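Local structure of fibronectin type III domain-containing protein (Simiduia agarivorans, 6P2K) at residues Asn237-Val242 with Glu260-Tyr265; Tyr375-Ser380 with Thr392-Gly397; Gln609-Ser614 with Leu631-Lys636. The protein belongs to glycoside hydrolase family 74 and probably cleaves xyloglucan, this chain probably being its catalytic part with two seven-bladed beta-propellers. All blocks are in the same frame, centred on the assembly; numbering follows the deposited sequence.

Contact 1 (Asn237-Val242 with Glu260-Tyr265); sequences NTNFLV and EGNRRY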
# COMPACT_ATOMS: atom_id res chain seq x y z
N ASN B 237 -33.84 -19.63 -37.94
CA ASN B 237 -33.48 -19.69 -39.36
C ASN B 237 -32.09 -19.08 -39.46
O ASN B 237 -31.94 -17.85 -39.53
CB ASN B 237 -34.50 -18.94 -40.22
CG ASN B 237 -34.37 -19.26 -41.69
OD1 ASN B 237 -33.52 -20.05 -42.10
ND2 ASN B 237 -35.22 -18.65 -42.51
N THR B 238 -31.06 -19.93 -39.44
CA THR B 238 -29.69 -19.49 -39.26
C THR B 238 -28.76 -19.78 -40.43
O THR B 238 -27.63 -19.28 -40.43
CB THR B 238 -29.09 -20.14 -38.00
OG1 THR B 238 -28.83 -21.52 -38.26
CG2 THR B 238 -30.07 -20.04 -36.83
N ASN B 239 -29.20 -20.55 -41.42
CA ASN B 239 -28.33 -21.04 -42.48
C ASN B 239 -28.79 -20.47 -43.82
O ASN B 239 -29.59 -21.08 -44.53
CB ASN B 239 -28.33 -22.58 -42.50
CG ASN B 239 -27.29 -23.16 -43.44
OD1 ASN B 239 -26.25 -22.55 -43.69
ND2 ASN B 239 -27.57 -24.35 -43.96
N PHE B 240 -28.27 -19.29 -44.17
CA PHE B 240 -28.51 -18.69 -45.47
C PHE B 240 -27.35 -19.06 -46.39
O PHE B 240 -26.19 -18.94 -46.00
CB PHE B 240 -28.63 -17.17 -45.39
CG PHE B 240 -29.78 -16.66 -44.55
CD1 PHE B 240 -30.60 -17.53 -43.83
CD2 PHE B 240 -30.06 -15.30 -44.50
CE1 PHE B 240 -31.65 -17.04 -43.07
CE2 PHE B 240 -31.10 -14.82 -43.74
CZ PHE B 240 -31.90 -15.69 -43.03
N LEU B 241 -27.66 -19.52 -47.60
CA LEU B 241 -26.64 -19.98 -48.53
C LEU B 241 -26.51 -19.01 -49.70
O LEU B 241 -27.48 -18.40 -50.14
CB LEU B 241 -26.96 -21.39 -49.03
CG LEU B 241 -26.76 -22.46 -47.95
CD1 LEU B 241 -27.06 -23.85 -48.47
CD2 LEU B 241 -25.34 -22.38 -47.39
N VAL B 242 -25.28 -18.90 -50.20
CA VAL B 242 -24.91 -17.91 -51.20
C VAL B 242 -24.75 -18.60 -52.55
O VAL B 242 -24.12 -19.67 -52.64
CB VAL B 242 -23.62 -17.17 -50.81
CG1 VAL B 242 -23.44 -15.92 -51.67
CG2 VAL B 242 -23.65 -16.81 -49.33
N GLU B 260 -17.80 -18.91 -43.46
CA GLU B 260 -18.23 -19.60 -42.25
C GLU B 260 -19.58 -20.26 -42.47
O GLU B 260 -20.47 -19.68 -43.10
CB GLU B 260 -18.32 -18.62 -41.08
CG GLU B 260 -17.03 -18.41 -40.32
CD GLU B 260 -17.20 -17.43 -39.17
OE1 GLU B 260 -16.19 -16.81 -38.75
OE2 GLU B 260 -18.34 -17.26 -38.70
N GLY B 261 -19.73 -21.48 -41.96
CA GLY B 261 -20.99 -22.17 -42.10
C GLY B 261 -22.06 -21.61 -41.19
O GLY B 261 -21.79 -20.98 -40.17
N ASN B 262 -23.31 -21.82 -41.60
CA ASN B 262 -24.48 -21.55 -40.77
C ASN B 262 -24.55 -20.08 -40.35
O ASN B 262 -24.59 -19.74 -39.17
CB ASN B 262 -24.49 -22.47 -39.54
CG ASN B 262 -25.83 -22.50 -38.83
OD1 ASN B 262 -26.88 -22.48 -39.47
ND2 ASN B 262 -25.79 -22.56 -37.51
N ARG B 263 -24.58 -19.19 -41.35
CA ARG B 263 -24.67 -17.76 -41.12
C ARG B 263 -25.78 -17.16 -41.97
O ARG B 263 -26.08 -17.65 -43.06
CB ARG B 263 -23.34 -17.05 -41.42
CG ARG B 263 -22.15 -17.61 -40.66
CD ARG B 263 -22.35 -17.51 -39.16
NE ARG B 263 -21.08 -17.37 -38.45
CZ ARG B 263 -20.97 -16.99 -37.18
NH1 ARG B 263 -22.06 -16.71 -36.47
NH2 ARG B 263 -19.77 -16.90 -36.62
N ARG B 264 -26.37 -16.08 -41.46
CA ARG B 264 -27.52 -15.44 -42.10
C ARG B 264 -27.07 -14.39 -43.11
O ARG B 264 -27.40 -13.21 -43.02
CB ARG B 264 -28.43 -14.82 -41.04
CG ARG B 264 -28.94 -15.79 -39.99
CD ARG B 264 -29.28 -15.03 -38.72
NE ARG B 264 -30.22 -15.73 -37.86
CZ ARG B 264 -29.93 -16.18 -36.65
NH1 ARG B 264 -28.72 -16.00 -36.15
NH2 ARG B 264 -30.85 -16.81 -35.92
N TYR B 265 -26.30 -14.85 -44.10
CA TYR B 265 -25.78 -13.96 -45.12
C TYR B 265 -26.91 -13.30 -45.89
O TYR B 265 -27.89 -13.95 -46.27
CB TYR B 265 -24.87 -14.73 -46.08
CG TYR B 265 -23.65 -15.32 -45.43
CD1 TYR B 265 -22.65 -14.51 -44.90
CD2 TYR B 265 -23.48 -16.70 -45.35
CE1 TYR B 265 -21.53 -15.05 -44.30
CE2 TYR B 265 -22.35 -17.25 -44.76
CZ TYR B 265 -21.38 -16.42 -44.24
OH TYR B 265 -20.26 -16.95 -43.64
O HOH W 1 -24.60 -20.31 -44.22
O HOH W 2 -23.37 -23.63 -44.17

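Contact 2 (Tyr375-Ser380 with Thr392-Gly397); sequences YSTPTS and TYKGKG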
# COMPACT_ATOMS: atom_id res chain seq x y z
N TYR B 375 -18.83 7.00 -35.22
CA TYR B 375 -19.96 7.23 -34.32
C TYR B 375 -19.58 7.91 -33.02
O TYR B 375 -20.45 8.54 -32.40
CB TYR B 375 -20.69 5.91 -34.02
CG TYR B 375 -19.97 4.93 -33.10
CD1 TYR B 375 -18.96 4.10 -33.58
CD2 TYR B 375 -20.33 4.82 -31.76
CE1 TYR B 375 -18.31 3.21 -32.75
CE2 TYR B 375 -19.69 3.92 -30.92
CZ TYR B 375 -18.68 3.12 -31.42
OH TYR B 375 -18.05 2.23 -30.58
N SER B 376 -18.32 7.83 -32.58
CA SER B 376 -17.92 8.43 -31.32
C SER B 376 -16.47 8.89 -31.44
O SER B 376 -15.71 8.41 -32.29
CB SER B 376 -18.09 7.46 -30.15
OG SER B 376 -17.42 6.24 -30.40
N THR B 377 -16.09 9.81 -30.56
CA THR B 377 -14.78 10.45 -30.61
C THR B 377 -14.04 10.21 -29.30
O THR B 377 -14.57 10.55 -28.23
CB THR B 377 -14.92 11.95 -30.86
OG1 THR B 377 -15.76 12.16 -32.01
CG2 THR B 377 -13.56 12.59 -31.11
N PRO B 378 -12.84 9.65 -29.33
CA PRO B 378 -12.11 9.41 -28.08
C PRO B 378 -11.58 10.72 -27.50
O PRO B 378 -11.20 11.64 -28.23
CB PRO B 378 -10.96 8.49 -28.50
CG PRO B 378 -10.70 8.88 -29.93
CD PRO B 378 -12.06 9.22 -30.51
N THR B 379 -11.55 10.79 -26.17
CA THR B 379 -10.94 11.90 -25.46
C THR B 379 -9.62 11.46 -24.86
O THR B 379 -9.17 10.32 -25.03
CB THR B 379 -11.87 12.43 -24.37
OG1 THR B 379 -11.73 11.63 -23.19
CG2 THR B 379 -13.32 12.41 -24.83
N SER B 380 -9.00 12.38 -24.12
CA SER B 380 -7.72 12.10 -23.48
C SER B 380 -7.87 11.41 -22.13
O SER B 380 -6.86 11.02 -21.54
CB SER B 380 -6.93 13.40 -23.33
OG SER B 380 -7.59 14.30 -22.46
N THR B 392 -12.40 7.45 -22.82
CA THR B 392 -13.81 7.78 -22.84
C THR B 392 -14.16 8.38 -24.20
O THR B 392 -13.29 8.86 -24.93
CB THR B 392 -14.16 8.76 -21.72
OG1 THR B 392 -13.47 10.00 -21.92
CG2 THR B 392 -13.78 8.18 -20.36
N TYR B 393 -15.44 8.35 -24.54
CA TYR B 393 -15.88 8.71 -25.88
C TYR B 393 -17.05 9.68 -25.81
O TYR B 393 -17.99 9.48 -25.04
CB TYR B 393 -16.29 7.47 -26.68
CG TYR B 393 -15.11 6.62 -27.11
CD1 TYR B 393 -14.57 5.66 -26.26
CD2 TYR B 393 -14.54 6.78 -28.37
CE1 TYR B 393 -13.49 4.89 -26.65
CE2 TYR B 393 -13.47 6.01 -28.77
CZ TYR B 393 -12.95 5.07 -27.91
OH TYR B 393 -11.87 4.30 -28.31
N LYS B 394 -16.99 10.73 -26.62
CA LYS B 394 -18.10 11.66 -26.79
C LYS B 394 -18.75 11.43 -28.15
O LYS B 394 -18.09 11.04 -29.12
CB LYS B 394 -17.64 13.11 -26.66
CG LYS B 394 -16.66 13.58 -27.72
CD LYS B 394 -16.24 15.02 -27.46
CE LYS B 394 -15.28 15.51 -28.53
NZ LYS B 394 -14.77 16.87 -28.20
N GLY B 395 -20.06 11.68 -28.21
CA GLY B 395 -20.80 11.39 -29.42
C GLY B 395 -20.44 12.29 -30.58
O GLY B 395 -19.94 13.41 -30.42
N LYS B 396 -20.72 11.80 -31.78
CA LYS B 396 -20.49 12.54 -33.01
C LYS B 396 -21.76 13.20 -33.54
O LYS B 396 -21.76 13.70 -34.66
CB LYS B 396 -19.88 11.64 -34.08
CG LYS B 396 -18.39 11.36 -33.90
CD LYS B 396 -17.81 10.64 -35.12
CE LYS B 396 -16.32 10.37 -34.96
NZ LYS B 396 -15.52 11.63 -34.98
N GLY B 397 -22.83 13.21 -32.75
CA GLY B 397 -24.07 13.88 -33.14
C GLY B 397 -25.30 13.01 -33.15
O GLY B 397 -26.41 13.54 -33.29
O HOH W 3 -22.83 9.64 -33.09
O HOH W 4 -17.48 14.25 -31.49

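Contact 3 (Gln609-Ser614 with Leu631-Lys636); sequences QVLASS and LMSFAK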
# COMPACT_ATOMS: atom_id res chain seq x y z
N GLN B 609 -52.85 1.13 -0.42
CA GLN B 609 -53.09 1.90 -1.63
C GLN B 609 -53.77 3.22 -1.27
O GLN B 609 -54.69 3.25 -0.45
CB GLN B 609 -53.95 1.09 -2.60
CG GLN B 609 -54.26 1.77 -3.93
CD GLN B 609 -55.44 1.13 -4.64
OE1 GLN B 609 -56.57 1.20 -4.16
NE2 GLN B 609 -55.18 0.49 -5.77
N VAL B 610 -53.30 4.31 -1.86
CA VAL B 610 -53.89 5.63 -1.64
C VAL B 610 -54.39 6.27 -2.92
O VAL B 610 -55.00 7.34 -2.86
CB VAL B 610 -52.92 6.58 -0.91
CG1 VAL B 610 -52.60 6.05 0.49
CG2 VAL B 610 -51.64 6.77 -1.72
N LEU B 611 -54.16 5.65 -4.07
CA LEU B 611 -54.75 6.11 -5.32
C LEU B 611 -54.97 4.90 -6.22
O LEU B 611 -54.04 4.13 -6.46
CB LEU B 611 -53.86 7.14 -6.03
CG LEU B 611 -54.47 7.75 -7.29
CD1 LEU B 611 -55.64 8.66 -6.94
CD2 LEU B 611 -53.43 8.51 -8.10
N ALA B 612 -56.20 4.73 -6.70
CA ALA B 612 -56.52 3.60 -7.58
C ALA B 612 -56.17 3.96 -9.02
O ALA B 612 -57.03 4.08 -9.90
CB ALA B 612 -57.99 3.22 -7.43
N SER B 613 -54.88 4.16 -9.25
CA SER B 613 -54.34 4.45 -10.57
C SER B 613 -53.84 3.16 -11.22
O SER B 613 -53.95 2.07 -10.65
CB SER B 613 -53.22 5.49 -10.47
OG SER B 613 -52.37 5.22 -9.37
N SER B 614 -53.31 3.29 -12.43
CA SER B 614 -52.77 2.14 -13.15
C SER B 614 -51.92 2.63 -14.31
O SER B 614 -51.89 3.82 -14.64
CB SER B 614 -53.89 1.21 -13.64
OG SER B 614 -54.76 1.89 -14.52
N LEU B 631 -47.33 15.32 -3.43
CA LEU B 631 -47.34 13.95 -3.93
C LEU B 631 -48.01 13.97 -5.30
O LEU B 631 -49.20 14.28 -5.40
CB LEU B 631 -48.08 13.01 -2.97
CG LEU B 631 -47.99 11.51 -3.24
CD1 LEU B 631 -46.57 11.00 -3.00
CD2 LEU B 631 -48.98 10.75 -2.38
N MET B 632 -47.25 13.63 -6.33
CA MET B 632 -47.67 13.80 -7.72
C MET B 632 -47.63 12.47 -8.44
O MET B 632 -46.62 11.75 -8.39
CB MET B 632 -46.78 14.83 -8.42
CG MET B 632 -47.21 15.18 -9.84
SD MET B 632 -46.38 14.17 -11.09
CE MET B 632 -44.71 14.82 -10.99
N SER B 633 -48.72 12.14 -9.12
CA SER B 633 -48.86 10.88 -9.85
C SER B 633 -49.05 11.15 -11.33
O SER B 633 -49.84 12.02 -11.72
CB SER B 633 -50.05 10.08 -9.31
OG SER B 633 -50.47 9.08 -10.23
N PHE B 634 -48.34 10.38 -12.15
CA PHE B 634 -48.52 10.37 -13.60
C PHE B 634 -48.98 8.97 -13.97
O PHE B 634 -48.18 8.02 -13.92
CB PHE B 634 -47.23 10.76 -14.33
CG PHE B 634 -47.32 10.63 -15.83
CD1 PHE B 634 -48.38 11.19 -16.53
CD2 PHE B 634 -46.33 9.97 -16.54
CE1 PHE B 634 -48.46 11.08 -17.91
CE2 PHE B 634 -46.40 9.86 -17.92
CZ PHE B 634 -47.46 10.41 -18.60
N ALA B 635 -50.25 8.84 -14.32
CA ALA B 635 -50.87 7.54 -14.50
C ALA B 635 -52.24 7.75 -15.13
O ALA B 635 -52.69 8.88 -15.30
CB ALA B 635 -51.00 6.79 -13.17
N LYS B 636 -52.89 6.65 -15.46
CA LYS B 636 -54.30 6.68 -15.84
C LYS B 636 -55.15 6.25 -14.65
O LYS B 636 -54.66 5.67 -13.68
CB LYS B 636 -54.57 5.78 -17.05
CG LYS B 636 -54.73 4.30 -16.74
CD LYS B 636 -54.97 3.50 -18.02
CE LYS B 636 -55.64 2.16 -17.74
NZ LYS B 636 -56.93 2.02 -18.49

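Contact 1 (Asn237-Val242 with Glu260-Tyr265)
The F240 ring lies against the backbone of R264, whose CA sits over one face at 3.8 Å from the ring centroid, a CH-pi contact. At the ring's edge, Y265 O lies 3.1 Å from CD2 in the ring plane, and N237 OD1 is also at the edge. The guanidinium of R264 has T238 CG2 over one face, 3.4 Å from NH2. The Y265 ring carries R263 CB on a face, with F240 O at its edge. Here the loop leading into strand 241-246 of one propeller blade, with the start of that strand, meets the loop leading to 265-270, the first strand of the next. F240 N donates to R263 O over 3.0 Å, standing 41° above the carbonyl plane. R264 gives N237 O a weak bond from NE, while its NH2 holds L234 O; an arginine suits this place because it reaches two carbonyls with separate nitrogens. N262 has CG anti to its backbone N (chi1 -165°), and its OD1 lies a doubtfully short 2.5 Å from T238 OG1. Its backbone has positive phi, which asparagine tolerates well. One water accepts from N262 N and donates to N239 OD1, both at 3.1 Å.

Contact 2 (Tyr375-Ser380 with Thr392-Gly397)
P378 and Y393 meet closely on one face of an antiparallel strand pair, 376-379 with 392-395, in what appears to be the connection between the two propellers; strand 388-395 also pairs with 431-432. P378 CB comes to 3.5 Å from Y393 CE2, and the proline suits a non-hydrogen-bonded position, where no N-H is required. S376 OG lies over one face of the Y375 ring and also 3.6 Å from Y393 CD2, a small group that fits between two rings. Y393 OH is held by D322, while N501 of a neighbouring subunit packs on both P378 and Y393. The strands are tied here by T377 N to K394 O at 2.8 Å and by the return bond from K394 N. At the far end T379 OG1 donates to T392 OG1 over 2.7 Å, two threonines matching hydroxyl to hydroxyl.

On the face of T377 and K394 the exposed K394 is the loose part: it runs extended from CG, only its CG lying near T377 CB. K396 is held instead. It crosses T377 at about a right angle, and its last torsion (chi4 -68°) turns NZ to T377 OG1 at 3.0 Å, where it also bridges to E47. An alanine in place of K396 would probably leave E47 without its positive mate and T377 OG1 without the ammonium. Water takes a share on this side: one molecule lies 2.8 Å from T377 OG1 and donates to G395 O.

Contact 3 (Gln609-Ser614 with Leu631-Lys636)
S614 and K636 join two neighbouring propeller blades. Strand 605-615 is the fourth strand of one blade, whereas 628-634 belongs to the next; the chain turns a corner at 635 and 636, so that K636 and strand 637-638 come alongside 605-615 as an added fifth strand.

The hydrogen bonds across the contact are all backbone. S614 N donates to K636 O over 3.0 Å, and K636 N returns the bond to S614 O over 3.1 Å, making one antiparallel hydrogen-bonded pair. S613 CA adds a CA-H...O contact to the same K636 O, which therefore receives two groups from consecutive residues. Earlier in its strand, V610 and L611 form a classic beta bulge opposite V594, and A612 centres an inverse gamma turn.

Carbon contacts are few. A635 CB rests 3.7 Å from S613 CB and 3.4 Å from S614 O; alanine suits this spot, since a longer side chain would meet the other backbone. L611 has CG anti to the backbone N (chi1 -175°), and its CD2 lies 3.7 Å from S633 OG, a hydroxyl bordered by a methyl. L611 and L631 both also touch W660, whose indole N-H bonds to V610 O.

The last kind is a polar atom against an aliphatic chain. K636 passes S614 on its way out, and its ammonium reaches N646, with the side chain also lying on W648. Serine suits position 614, being short enough for the lysine chain to run past: S614 OG lies 3.3 Å from both CG and CE of K636.

How the contacts relate
The three contacts follow one another along the chain without touching. Contact 1 lies between two blades of the first propeller, contact 2 in what appears to be the connection between the propellers, and contact 3 between two blades of the second. Contacts 1 and 3 are the most widely separated, their centres 50 Å apart on opposite sides of the chain's centre. Contact 2 is 34 Å from contact 1 and 41 Å from contact 3, centre to centre; its nearest atoms are about 20 Å from contact 1. Contact 1 is the closest to a metal site, though not part of it: the R264 side chain is about 11 Å from that of Q16, a zinc ligand, and about 13 Å from a bound zinc ion.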